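Local atomic coordinates of bacteriorhodopsin (Nanosalina sp., PDB entry 6EYU), a protein that binds retinal and moves protons inward across the membrane, presumably driven by light as in other microbial rhodopsins. Residues 12-17 and 202-206; 1-5 and 64-70; 17-21 and 59-63. All blocks are in the same frame, centred on the assembly; numbering follows the deposited sequence.

Interaction 1 of 3, residues 12-17 and 202-206. With LFA (eicosane), chain E; LFA (eicosane), chain F.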
loop_
_atom_site.group_PDB
_atom_site.type_symbol
_atom_site.label_atom_id
_atom_site.label_comp_id
_atom_site.label_asym_id
_atom_site.label_seq_id
_atom_site.Cartn_x
_atom_site.Cartn_y
_atom_site.Cartn_z
ATOM N N GLY A 12 -14.263 29.807 -4.633
ATOM C CA GLY A 12 -13.249 30.853 -4.585
ATOM C C GLY A 12 -11.841 30.301 -4.462
ATOM O O GLY A 12 -10.866 31.046 -4.553
ATOM N N SER A 13 -11.733 29.000 -4.214
ATOM C CA SER A 13 -10.436 28.377 -3.980
ATOM C C SER A 13 -9.857 27.806 -5.271
ATOM O O SER A 13 -8.696 27.397 -5.311
ATOM C CB SER A 13 -10.555 27.271 -2.928
ATOM O OG SER A 13 -11.565 26.341 -3.278
ATOM N N GLN A 14 -10.646 27.842 -6.340
ATOM C CA GLN A 14 -10.331 27.087 -7.547
ATOM C C GLN A 14 -9.018 27.564 -8.163
ATOM O O GLN A 14 -8.246 26.759 -8.687
ATOM C CB GLN A 14 -11.461 27.214 -8.571
ATOM C CG GLN A 14 -11.067 26.798 -9.979
ATOM C CD GLN A 14 -12.264 26.624 -10.894
ATOM O OE1 GLN A 14 -12.756 25.513 -11.086
ATOM N NE2 GLN A 14 -12.676 27.710 -11.538
ATOM N N PRO A 15 -8.771 28.881 -8.119
ATOM C CA PRO A 15 -7.507 29.402 -8.630
ATOM C C PRO A 15 -6.305 28.865 -7.861
ATOM O O PRO A 15 -5.308 28.472 -8.465
ATOM C CB PRO A 15 -7.633 30.922 -8.432
ATOM C CG PRO A 15 -9.009 31.180 -7.898
ATOM C CD PRO A 15 -9.806 29.923 -8.056
ATOM N N PHE A 16 -6.404 28.854 -6.535
ATOM C CA PHE A 16 -5.343 28.319 -5.692
ATOM C C PHE A 16 -5.120 26.841 -5.990
ATOM O O PHE A 16 -3.985 26.397 -6.165
ATOM C CB PHE A 16 -5.695 28.503 -4.215
ATOM C CG PHE A 16 -5.737 29.939 -3.778
ATOM C CD1 PHE A 16 -6.902 30.679 -3.901
ATOM C CD2 PHE A 16 -4.596 30.570 -3.313
ATOM C CE1 PHE A 16 -6.945 32.001 -3.502
ATOM C CE2 PHE A 16 -4.631 31.893 -2.916
ATOM C CZ PHE A 16 -5.807 32.609 -3.009
ATOM N N ILE A 17 -6.213 26.094 -6.095
ATOM C CA ILE A 17 -6.141 24.676 -6.423
ATOM C C ILE A 17 -5.498 24.466 -7.790
ATOM O O ILE A 17 -4.652 23.588 -7.957
ATOM C CB ILE A 17 -7.538 24.030 -6.418
ATOM C CG1 ILE A 17 -8.022 23.834 -4.979
ATOM C CG2 ILE A 17 -7.510 22.697 -7.151
ATOM C CD1 ILE A 17 -9.527 23.755 -4.843
ATOM N N SER A 202 -10.137 25.475 2.249
ATOM C CA SER A 202 -9.523 24.992 1.020
ATOM C C SER A 202 -8.245 25.766 0.712
ATOM O O SER A 202 -7.195 25.169 0.473
ATOM C CB SER A 202 -10.503 25.113 -0.149
ATOM O OG SER A 202 -10.110 24.287 -1.231
ATOM N N ILE A 203 -8.322 27.091 0.775
ATOM C CA ILE A 203 -7.143 27.926 0.566
ATOM C C ILE A 203 -6.013 27.483 1.489
ATOM O O ILE A 203 -4.901 27.209 1.036
ATOM C CB ILE A 203 -7.437 29.417 0.828
ATOM C CG1 ILE A 203 -8.748 29.835 0.158
ATOM C CG2 ILE A 203 -6.291 30.275 0.312
ATOM C CD1 ILE A 203 -8.865 29.400 -1.286
ATOM N N ALA A 204 -6.319 27.363 2.777
ATOM C CA ALA A 204 -5.317 27.000 3.772
ATOM C C ALA A 204 -4.669 25.666 3.415
ATOM O O ALA A 204 -3.461 25.488 3.576
ATOM C CB ALA A 204 -5.949 26.925 5.153
ATOM N N LEU A 205 -5.486 24.723 2.958
ATOM C CA LEU A 205 -5.002 23.394 2.602
ATOM C C LEU A 205 -4.503 23.368 1.161
ATOM O O LEU A 205 -4.293 22.299 0.588
ATOM C CB LEU A 205 -6.119 22.362 2.778
ATOM C CG LEU A 205 -6.153 21.616 4.114
ATOM C CD1 LEU A 205 -5.454 22.414 5.204
ATOM C CD2 LEU A 205 -7.589 21.307 4.511
ATOM N N VAL A 206 -4.363 24.547 0.563
ATOM C CA VAL A 206 -3.539 24.703 -0.630
ATOM C C VAL A 206 -2.198 25.336 -0.277
ATOM O O VAL A 206 -1.145 24.853 -0.696
ATOM C CB VAL A 206 -4.237 25.576 -1.689
ATOM C CG1 VAL A 206 -3.233 26.064 -2.721
ATOM C CG2 VAL A 206 -5.363 24.802 -2.358
HETATM C C5 LFA E . 4.607 30.209 -6.257
HETATM C C6 LFA E . 3.516 30.840 -7.120
HETATM C C7 LFA E . 2.180 30.787 -6.379
HETATM C C8 LFA E . 1.114 31.491 -7.217
HETATM C C9 LFA E . -0.244 31.423 -6.519
HETATM C C10 LFA E . -1.212 32.370 -7.229
HETATM C C11 LFA E . -2.659 32.037 -6.864
HETATM C C12 LFA E . -3.407 33.332 -6.545
HETATM C C13 LFA E . -4.865 33.238 -6.997
HETATM C C14 LFA E . -5.743 34.044 -6.039
HETATM C C15 LFA E . -7.067 34.412 -6.706
HETATM C C16 LFA E . -8.175 34.441 -5.651
HETATM C C17 LFA E . -9.437 35.087 -6.224
HETATM C C18 LFA E . -10.660 34.565 -5.471
HETATM C C19 LFA E . -11.784 35.600 -5.513
HETATM C C20 LFA E . -12.210 35.844 -6.959
HETATM C C7 LFA F . 4.741 29.133 -11.175
HETATM C C8 LFA F . 3.798 29.615 -12.275
HETATM C C9 LFA F . 2.439 28.935 -12.118
HETATM C C10 LFA F . 1.350 29.993 -11.954
HETATM C C11 LFA F . -0.002 29.395 -12.341
HETATM C C12 LFA F . -1.121 30.382 -12.012
HETATM C C13 LFA F . -2.468 29.746 -12.350
HETATM C C14 LFA F . -3.605 30.717 -12.033
HETATM C C15 LFA F . -4.931 30.080 -12.446
HETATM C C16 LFA F . -6.013 31.149 -12.578
HETATM C C17 LFA F . -7.367 30.540 -12.215
HETATM C C18 LFA F . -8.337 30.688 -13.385
HETATM C C19 LFA F . -9.749 30.349 -12.913
HETATM C C20 LFA F . -9.757 28.953 -12.295
#
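The first and last transmembrane helices of the seven-helix rhodopsin bundle, 14-38 and 198-230, pack together here, with the Phe16 ring laid against Ile203. Ile203 CG2 stands almost straight over the middle of the ring, 3.9 Å from the Phe16 centroid and 7° off the normal, a CH-pi contact. On the opposite face runs an eicosane chain, whose C14 comes to 3.4 Å from Phe16 CZ, so the ring is clamped between protein and lipid-like chain. Phe16 CG is anti to the carbonyl carbon (chi1 -66°), which swings the ring beside Ile203 while Phe16 CB rests on Val206 CG1 at 3.8 Å. Replacing Phe16 by an alanine would probably leave Ile203 CG2 without its aromatic face and open a gap beside the eicosane. Farther inward, Ile17 CG1 lies 3.9 Å from Val206 CG2, the two side chains crossing at about a right angle. Ser13 OG and Ser202 OG share a weak hydrogen bond of 3.2 Å. Both serines are touched by Ile6 of helix 2-7; Val206 packs on Tyr59 of helix 42-63, and Leu205 turns to Trp73 and Trp77 of helix 72-93.

Interaction 2 of 3, residues 1-5 and 64-70; sequences MVYEA and NQSFLSD. With MUN ([(2~{S})-2,3-bis(oxidanyl)propyl] (~{E})-undec-2-enoate), chain K; MUN ([(2~{S})-2,3-bis(oxidanyl)propyl] (~{E})-undec-2-enoate), chain B; MUN ([(2~{S})-2,3-bis(oxidanyl)propyl] (~{E})-undec-2-enoate), chain U.
Tyr3 and Asp70 join the short N-terminal helix 2-7 to the loop between transmembrane helices 42-63 and 72-93, a loop shaped by a type I beta turn from Ser66 to Ser69. The Tyr3 ring reaches along this loop because CG is anti to the backbone N (chi1 177°). Gln65 lies across one face of it: its CB sits off-centre toward the rim, 3.6 Å from the Tyr3 ring centroid, in a CH-pi contact. The Gln65 chain bends at chi2 and leaves its amide above the plane but beyond the CD1-CE1 edge of the ring, its own plane tilted 30° from it. Ser69 CB comes obliquely to the same ring, 3.7 Å from Tyr3 CD2.

Asp70 meets the start of the helix with its carboxylate. Tyr3 N donates to Asp70 OD1 over 2.8 Å, nearly straight and almost in line with the C-O bond. The other oxygen, Asp70 OD2, forms a long salt bridge with the terminal Met1 N at 3.6 Å, so the carboxylate spans the helix start and the chain terminus; both would probably favour its negative charge. Away from helix 2-7, Phe67 has the glycerol oxygen OAJ of one monoacylglycerol over a face and the ester oxygen OAD of another at its edge, and meets the ring of Tyr71 of the second subunit, while Leu68 packs on Leu119 of that subunit. The turn is braced by an ST turn, in which Leu68 N donates to Ser66 OG at 2.9 Å.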
loop_
_atom_site.group_PDB
_atom_site.type_symbol
_atom_site.label_atom_id
_atom_site.label_comp_id
_atom_site.label_asym_id
_atom_site.label_seq_id
_atom_site.Cartn_x
_atom_site.Cartn_y
_atom_site.Cartn_z
ATOM N N MET A 1 -19.967 15.746 2.128
ATOM C CA MET A 1 -20.439 16.928 1.352
ATOM C C MET A 1 -19.299 17.915 1.118
ATOM O O MET A 1 -19.530 19.066 0.749
ATOM C CB MET A 1 -21.583 17.626 2.091
ATOM C CG MET A 1 -21.365 17.760 3.590
ATOM S SD MET A 1 -20.213 19.080 4.014
ATOM C CE MET A 1 -21.192 20.528 3.621
ATOM N N VAL A 2 -18.066 17.442 1.275
ATOM C CA VAL A 2 -16.904 18.322 1.254
ATOM C C VAL A 2 -16.761 19.004 -0.103
ATOM O O VAL A 2 -16.627 20.226 -0.182
ATOM C CB VAL A 2 -15.606 17.552 1.564
ATOM C CG1 VAL A 2 -14.394 18.443 1.334
ATOM C CG2 VAL A 2 -15.625 17.029 2.992
ATOM N N TYR A 3 -16.793 18.212 -1.170
ATOM C CA TYR A 3 -16.710 18.752 -2.523
ATOM C C TYR A 3 -17.774 19.822 -2.737
ATOM O O TYR A 3 -17.481 20.916 -3.218
ATOM C CB TYR A 3 -16.877 17.638 -3.558
ATOM C CG TYR A 3 -16.878 18.131 -4.989
ATOM C CD1 TYR A 3 -18.052 18.565 -5.592
ATOM C CD2 TYR A 3 -15.686 18.303 -5.682
ATOM C CE1 TYR A 3 -18.046 19.103 -6.864
ATOM C CE2 TYR A 3 -15.671 18.836 -6.956
ATOM C CZ TYR A 3 -16.853 19.230 -7.545
ATOM O OH TYR A 3 -16.845 19.746 -8.821
ATOM N N GLU A 4 -19.011 19.501 -2.369
ATOM C CA GLU A 4 -20.147 20.365 -2.666
ATOM C C GLU A 4 -19.996 21.711 -1.965
ATOM O O GLU A 4 -20.343 22.752 -2.521
ATOM C CB GLU A 4 -21.451 19.695 -2.229
ATOM C CG GLU A 4 -22.133 18.893 -3.325
ATOM N N ALA A 5 -19.566 21.671 -0.709
ATOM C CA ALA A 5 -19.394 22.884 0.081
ATOM C C ALA A 5 -18.297 23.757 -0.518
ATOM O O ALA A 5 -18.429 24.980 -0.581
ATOM C CB ALA A 5 -19.058 22.530 1.521
ATOM N N ASN A 64 -12.983 18.525 -10.453
ATOM C CA ASN A 64 -13.935 17.649 -11.126
ATOM C C ASN A 64 -14.489 16.626 -10.145
ATOM O O ASN A 64 -13.777 15.719 -9.714
ATOM C CB ASN A 64 -13.257 16.923 -12.290
ATOM C CG ASN A 64 -12.940 17.845 -13.448
ATOM O OD1 ASN A 64 -11.778 18.158 -13.705
ATOM N ND2 ASN A 64 -13.963 18.206 -14.214
ATOM N N GLN A 65 -15.762 16.773 -9.793
ATOM C CA GLN A 65 -16.363 15.916 -8.781
ATOM C C GLN A 65 -16.141 14.449 -9.126
ATOM O O GLN A 65 -16.406 14.016 -10.247
ATOM C CB GLN A 65 -17.859 16.193 -8.651
ATOM C CG GLN A 65 -18.657 14.989 -8.179
ATOM C CD GLN A 65 -19.663 15.341 -7.102
ATOM O OE1 GLN A 65 -19.595 14.834 -5.982
ATOM N NE2 GLN A 65 -20.584 16.241 -7.424
ATOM N N SER A 66 -15.811 13.666 -8.106
ATOM C CA SER A 66 -15.719 12.220 -8.241
ATOM C C SER A 66 -16.065 11.579 -6.903
ATOM O O SER A 66 -16.352 12.277 -5.931
ATOM C CB SER A 66 -14.305 11.821 -8.666
ATOM O OG SER A 66 -13.477 11.598 -7.537
ATOM N N PHE A 67 -16.082 10.251 -6.865
ATOM C CA PHE A 67 -16.387 9.538 -5.632
ATOM C C PHE A 67 -15.268 9.736 -4.612
ATOM O O PHE A 67 -15.518 9.755 -3.406
ATOM C CB PHE A 67 -16.595 8.048 -5.912
ATOM C CG PHE A 67 -15.321 7.291 -6.154
ATOM C CD1 PHE A 67 -14.827 7.144 -7.440
ATOM C CD2 PHE A 67 -14.739 6.558 -5.134
ATOM C CE1 PHE A 67 -13.706 6.373 -7.682
ATOM C CE2 PHE A 67 -13.618 5.785 -5.368
ATOM C CZ PHE A 67 -13.100 5.694 -6.644
ATOM N N LEU A 68 -14.095 10.110 -5.112
ATOM C CA LEU A 68 -12.931 10.332 -4.259
ATOM C C LEU A 68 -12.935 11.736 -3.656
ATOM O O LEU A 68 -12.144 12.034 -2.760
ATOM C CB LEU A 68 -11.646 10.123 -5.061
ATOM C CG LEU A 68 -10.806 8.912 -4.658
ATOM C CD1 LEU A 68 -11.607 7.976 -3.768
ATOM C CD2 LEU A 68 -10.302 8.185 -5.895
ATOM N N SER A 69 -13.714 12.630 -4.255
ATOM C CA SER A 69 -13.544 14.064 -4.038
ATOM C C SER A 69 -13.656 14.413 -2.557
ATOM O O SER A 69 -12.907 15.248 -2.050
ATOM C CB SER A 69 -14.587 14.849 -4.834
ATOM O OG SER A 69 -14.447 14.617 -6.226
ATOM N N ASP A 70 -14.682 13.874 -1.906
ATOM C CA ASP A 70 -14.988 14.236 -0.527
ATOM C C ASP A 70 -13.823 13.883 0.393
ATOM O O ASP A 70 -13.723 14.396 1.507
ATOM C CB ASP A 70 -16.257 13.520 -0.058
ATOM C CG ASP A 70 -17.521 14.264 -0.441
ATOM O OD1 ASP A 70 -17.432 15.472 -0.749
ATOM O OD2 ASP A 70 -18.606 13.647 -0.417
HETATM C CAR MUN K . -6.829 2.121 2.275
HETATM C CAQ MUN K . -7.195 2.066 3.759
HETATM C CAP MUN K . -8.576 2.690 3.964
HETATM C CAO MUN K . -8.723 3.905 3.047
HETATM C CAN MUN K . -10.045 3.811 2.283
HETATM C CAM MUN K . -9.900 4.515 0.933
HETATM C CAK MUN K . -11.287 4.865 0.388
HETATM C CAH MUN K . -11.332 6.352 0.033
HETATM C CAF MUN K . -12.574 6.641 -0.816
HETATM C CAC MUN K . -13.912 6.273 -0.168
HETATM C CAA MUN K . -15.151 6.532 -1.029
HETATM O OAD MUN K . -15.062 6.640 -2.252
HETATM O OAB MUN K . -16.327 6.589 -0.345
HETATM C CAE MUN K . -16.746 7.952 -0.237
HETATM C CAG MUN K . -18.123 8.116 -0.883
HETATM O OAJ MUN K . -18.210 7.280 -2.040
HETATM C CAI MUN K . -19.207 7.715 0.119
HETATM O OAL MUN K . -19.841 8.890 0.630
HETATM C CAR MUN B . -6.591 6.851 -4.753
HETATM C CAQ MUN B . -7.216 5.466 -4.580
HETATM C CAP MUN B . -6.221 4.540 -3.880
HETATM C CAO MUN B . -6.883 3.185 -3.625
HETATM C CAN MUN B . -8.382 3.387 -3.394
HETATM C CAM MUN B . -9.171 2.502 -4.362
HETATM C CAK MUN B . -10.642 2.930 -4.362
HETATM C CAH MUN B . -11.538 1.691 -4.263
HETATM C CAF MUN B . -11.995 1.271 -5.663
HETATM C CAC MUN B . -13.331 1.858 -6.132
HETATM C CAA MUN B . -14.375 2.093 -5.036
HETATM O OAD MUN B . -14.035 2.283 -3.870
HETATM O OAB MUN B . -15.656 2.208 -5.482
HETATM C CAE MUN B . -16.363 3.180 -4.706
HETATM C CAG MUN B . -17.585 3.669 -5.488
HETATM O OAJ MUN B . -17.163 4.204 -6.746
HETATM C CAI MUN B . -18.542 2.499 -5.728
HETATM O OAL MUN B . -19.525 2.877 -6.696
HETATM C CAN MUN U . 0.205 20.915 -15.865
HETATM C CAM MUN U . -1.021 20.095 -15.462
HETATM C CAK MUN U . -2.290 20.813 -15.925
HETATM C CAH MUN U . -2.755 21.780 -14.833
HETATM C CAF MUN U . -4.112 21.326 -14.286
HETATM C CAC MUN U . -5.280 21.378 -15.294
HETATM C CAA MUN U . -6.670 20.999 -14.733
HETATM O OAD MUN U . -6.759 20.219 -13.788
HETATM O OAB MUN U . -7.709 21.279 -15.567
HETATM C CAE MUN U . -8.614 20.170 -15.561
HETATM C CAG MUN U . -10.024 20.656 -15.218
HETATM O OAJ MUN U . -10.021 22.080 -15.090
HETATM C CAI MUN U . -10.989 20.243 -16.331
HETATM O OAL MUN U . -12.219 20.957 -16.186
#

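Interaction 3 of 3, residues 17-21 and 59-63. With MUN ([(2~{S})-2,3-bis(oxidanyl)propyl] (~{E})-undec-2-enoate), chain U.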
loop_
_atom_site.group_PDB
_atom_site.type_symbol
_atom_site.label_atom_id
_atom_site.label_comp_id
_atom_site.label_asym_id
_atom_site.label_seq_id
_atom_site.Cartn_x
_atom_site.Cartn_y
_atom_site.Cartn_z
ATOM N N ILE A 17 -6.213 26.094 -6.095
ATOM C CA ILE A 17 -6.141 24.676 -6.423
ATOM C C ILE A 17 -5.498 24.466 -7.790
ATOM O O ILE A 17 -4.652 23.588 -7.957
ATOM C CB ILE A 17 -7.538 24.030 -6.418
ATOM C CG1 ILE A 17 -8.022 23.834 -4.979
ATOM C CG2 ILE A 17 -7.510 22.697 -7.151
ATOM C CD1 ILE A 17 -9.527 23.755 -4.843
ATOM N N LEU A 18 -5.804 25.359 -8.728
ATOM C CA LEU A 18 -5.154 25.341 -10.033
ATOM C C LEU A 18 -3.675 25.686 -9.906
ATOM O O LEU A 18 -2.815 24.954 -10.396
ATOM C CB LEU A 18 -5.836 26.324 -10.987
ATOM C CG LEU A 18 -6.010 25.807 -12.416
ATOM C CD1 LEU A 18 -7.217 24.887 -12.504
ATOM C CD2 LEU A 18 -6.138 26.960 -13.400
ATOM N N ALA A 19 -3.391 26.841 -9.315
ATOM C CA ALA A 19 -2.017 27.302 -9.162
ATOM C C ALA A 19 -1.179 26.253 -8.439
ATOM O O ALA A 19 0.016 26.114 -8.698
ATOM C CB ALA A 19 -1.984 28.619 -8.401
ATOM N N TYR A 20 -1.816 25.510 -7.539
ATOM C CA TYR A 20 -1.127 24.473 -6.781
ATOM C C TYR A 20 -0.758 23.300 -7.684
ATOM O O TYR A 20 0.371 22.810 -7.647
ATOM C CB TYR A 20 -2.001 23.983 -5.624
ATOM C CG TYR A 20 -1.354 22.905 -4.783
ATOM C CD1 TYR A 20 -0.435 23.228 -3.793
ATOM C CD2 TYR A 20 -1.698 21.570 -4.946
ATOM C CE1 TYR A 20 0.135 22.249 -3.000
ATOM C CE2 TYR A 20 -1.149 20.587 -4.145
ATOM C CZ TYR A 20 -0.229 20.932 -3.178
ATOM O OH TYR A 20 0.332 19.954 -2.389
ATOM N N ILE A 21 -1.714 22.849 -8.491
ATOM C CA ILE A 21 -1.501 21.684 -9.341
ATOM C C ILE A 21 -0.438 21.973 -10.398
ATOM O O ILE A 21 0.411 21.128 -10.681
ATOM C CB ILE A 21 -2.799 21.249 -10.048
ATOM C CG1 ILE A 21 -3.801 20.703 -9.029
ATOM C CG2 ILE A 21 -2.496 20.192 -11.099
ATOM C CD1 ILE A 21 -5.165 20.407 -9.614
ATOM N N TYR A 59 -5.651 16.415 -6.177
ATOM C CA TYR A 59 -6.339 17.694 -6.032
ATOM C C TYR A 59 -7.198 18.008 -7.254
ATOM O O TYR A 59 -8.050 18.896 -7.209
ATOM C CB TYR A 59 -5.331 18.823 -5.802
ATOM C CG TYR A 59 -5.119 19.165 -4.344
ATOM C CD1 TYR A 59 -4.619 18.221 -3.457
ATOM C CD2 TYR A 59 -5.384 20.441 -3.863
ATOM C CE1 TYR A 59 -4.364 18.545 -2.138
ATOM C CE2 TYR A 59 -5.127 20.776 -2.546
ATOM C CZ TYR A 59 -4.613 19.826 -1.689
ATOM O OH TYR A 59 -4.389 20.144 -0.370
ATOM N N THR A 60 -6.992 17.261 -8.334
ATOM C CA THR A 60 -7.849 17.377 -9.510
ATOM C C THR A 60 -9.272 16.937 -9.184
ATOM O O THR A 60 -10.192 17.145 -9.974
ATOM C CB THR A 60 -7.323 16.526 -10.681
ATOM O OG1 THR A 60 -7.210 15.157 -10.273
ATOM C CG2 THR A 60 -5.965 17.031 -11.145
ATOM N N ASN A 61 -9.453 16.360 -7.999
ATOM C CA ASN A 61 -10.765 15.884 -7.578
ATOM C C ASN A 61 -11.585 17.008 -6.951
ATOM O O ASN A 61 -12.776 16.843 -6.687
ATOM C CB ASN A 61 -10.620 14.732 -6.582
ATOM C CG ASN A 61 -10.222 13.430 -7.251
ATOM O OD1 ASN A 61 -10.984 12.864 -8.034
ATOM N ND2 ASN A 61 -9.042 12.926 -6.908
ATOM N N PHE A 62 -10.968 18.176 -6.794
ATOM C CA PHE A 62 -11.708 19.382 -6.440
ATOM C C PHE A 62 -12.130 20.155 -7.686
ATOM O O PHE A 62 -13.109 20.901 -7.658
ATOM C CB PHE A 62 -10.866 20.280 -5.529
ATOM C CG PHE A 62 -10.471 19.630 -4.233
ATOM C CD1 PHE A 62 -11.435 19.151 -3.362
ATOM C CD2 PHE A 62 -9.139 19.534 -3.870
ATOM C CE1 PHE A 62 -11.074 18.546 -2.171
ATOM C CE2 PHE A 62 -8.771 18.931 -2.682
ATOM C CZ PHE A 62 -9.740 18.436 -1.831
ATOM N N LEU A 63 -11.427 19.927 -8.791
ATOM C CA LEU A 63 -11.759 20.577 -10.055
ATOM C C LEU A 63 -12.841 19.801 -10.797
ATOM O O LEU A 63 -13.436 20.306 -11.750
ATOM C CB LEU A 63 -10.515 20.696 -10.937
ATOM C CG LEU A 63 -9.344 21.477 -10.339
ATOM C CD1 LEU A 63 -8.293 21.754 -11.402
ATOM C CD2 LEU A 63 -9.830 22.774 -9.710
HETATM C CAN MUN U . 0.205 20.915 -15.865
HETATM C CAM MUN U . -1.021 20.095 -15.462
HETATM C CAK MUN U . -2.290 20.813 -15.925
HETATM C CAH MUN U . -2.755 21.780 -14.833
HETATM C CAF MUN U . -4.112 21.326 -14.286
HETATM C CAC MUN U . -5.280 21.378 -15.294
HETATM C CAA MUN U . -6.670 20.999 -14.733
HETATM O OAD MUN U . -6.759 20.219 -13.788
HETATM O OAB MUN U . -7.709 21.279 -15.567
HETATM C CAE MUN U . -8.614 20.170 -15.561
HETATM C CAG MUN U . -10.024 20.656 -15.218
HETATM O OAJ MUN U . -10.021 22.080 -15.090
HETATM C CAI MUN U . -10.989 20.243 -16.331
HETATM O OAL MUN U . -12.219 20.957 -16.186
#
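Ile21 and Leu63 both set their first branch, CG1 and CG respectively, anti to the carbonyl carbon (chi1 -68° and -59°) and then extend, so that the two chains reach toward each other tip to tip, Ile21 CD1 3.8 Å from Leu63 CD1. Leu18 arrives at about a right angle to Leu63, its CD1 3.5 Å from Leu63 CD1. Leu63 CD2, the other branch, slides past Ile17, whose CG2 is 3.5 Å away. Leu63 therefore fills the space between Ile17, Leu18 and Ile21, and the acyl chain and ester of a bound monoacylglycerol lie along its outer side and that of Ile21. Ile21 CD1 also touches Thr60 CG2, and its CG1 rests 4.0 Å from Tyr59 CB.

Deeper in, Tyr20 crosses Tyr59 at about a right angle. The planes are inclined at 35° and the Tyr20 and Tyr59 centroids lie 4.8 Å apart, an oblique pairing in which Tyr20 CE2 stands over the centre of the Tyr59 ring. Phe62 CE2 covers the opposite face, so the Tyr59 ring is sandwiched and its rotation restricted. Ile17 CD1 closes the row on Phe62 CB at 3.8 Å.

The polar ends are tied elsewhere: Tyr59 OH probably bonds Leu205 O, though the modelled distance is doubtfully short, and Tyr20 OH bonds Ser55 OG. No hydrogen bond crosses the contact, which is apolar packing of two roughly antiparallel helices, the axes of the short segments 9.9 Å apart at closest approach; helix 42-63 is kinked and weakly bonded here. Tyr20 leans on Pro209, Lys213 and Gln214 of helix 198-230, near the retinal. Phe62 meets the ring of Trp73 of helix 72-93, and Thr60 OG1 bonds Leu57 O within its own helix and also Gln124 of the second subunit.

All three contacts lie on the same side of the chain's centre. Interactions 1 and 3 share Ile17 and helix 14-38, with centres about 8 Å apart, and join it to helices 198-230 and 42-63; Tyr59 OH reaches Leu205 O between them. Interaction 2 lies about 14 Å from interaction 1 and 12 Å from interaction 3, centre to centre, and touches the latter where Asn61 bonds Ser66 and Ser69. Along the chain, interaction 3 falls within the span of each of the other two, whose segments alternate. The first, second and last transmembrane helices are thus fastened together, with helix 2-7 docked on the loop that follows helix 42-63, and interactions 2 and 3 both reach the second subunit.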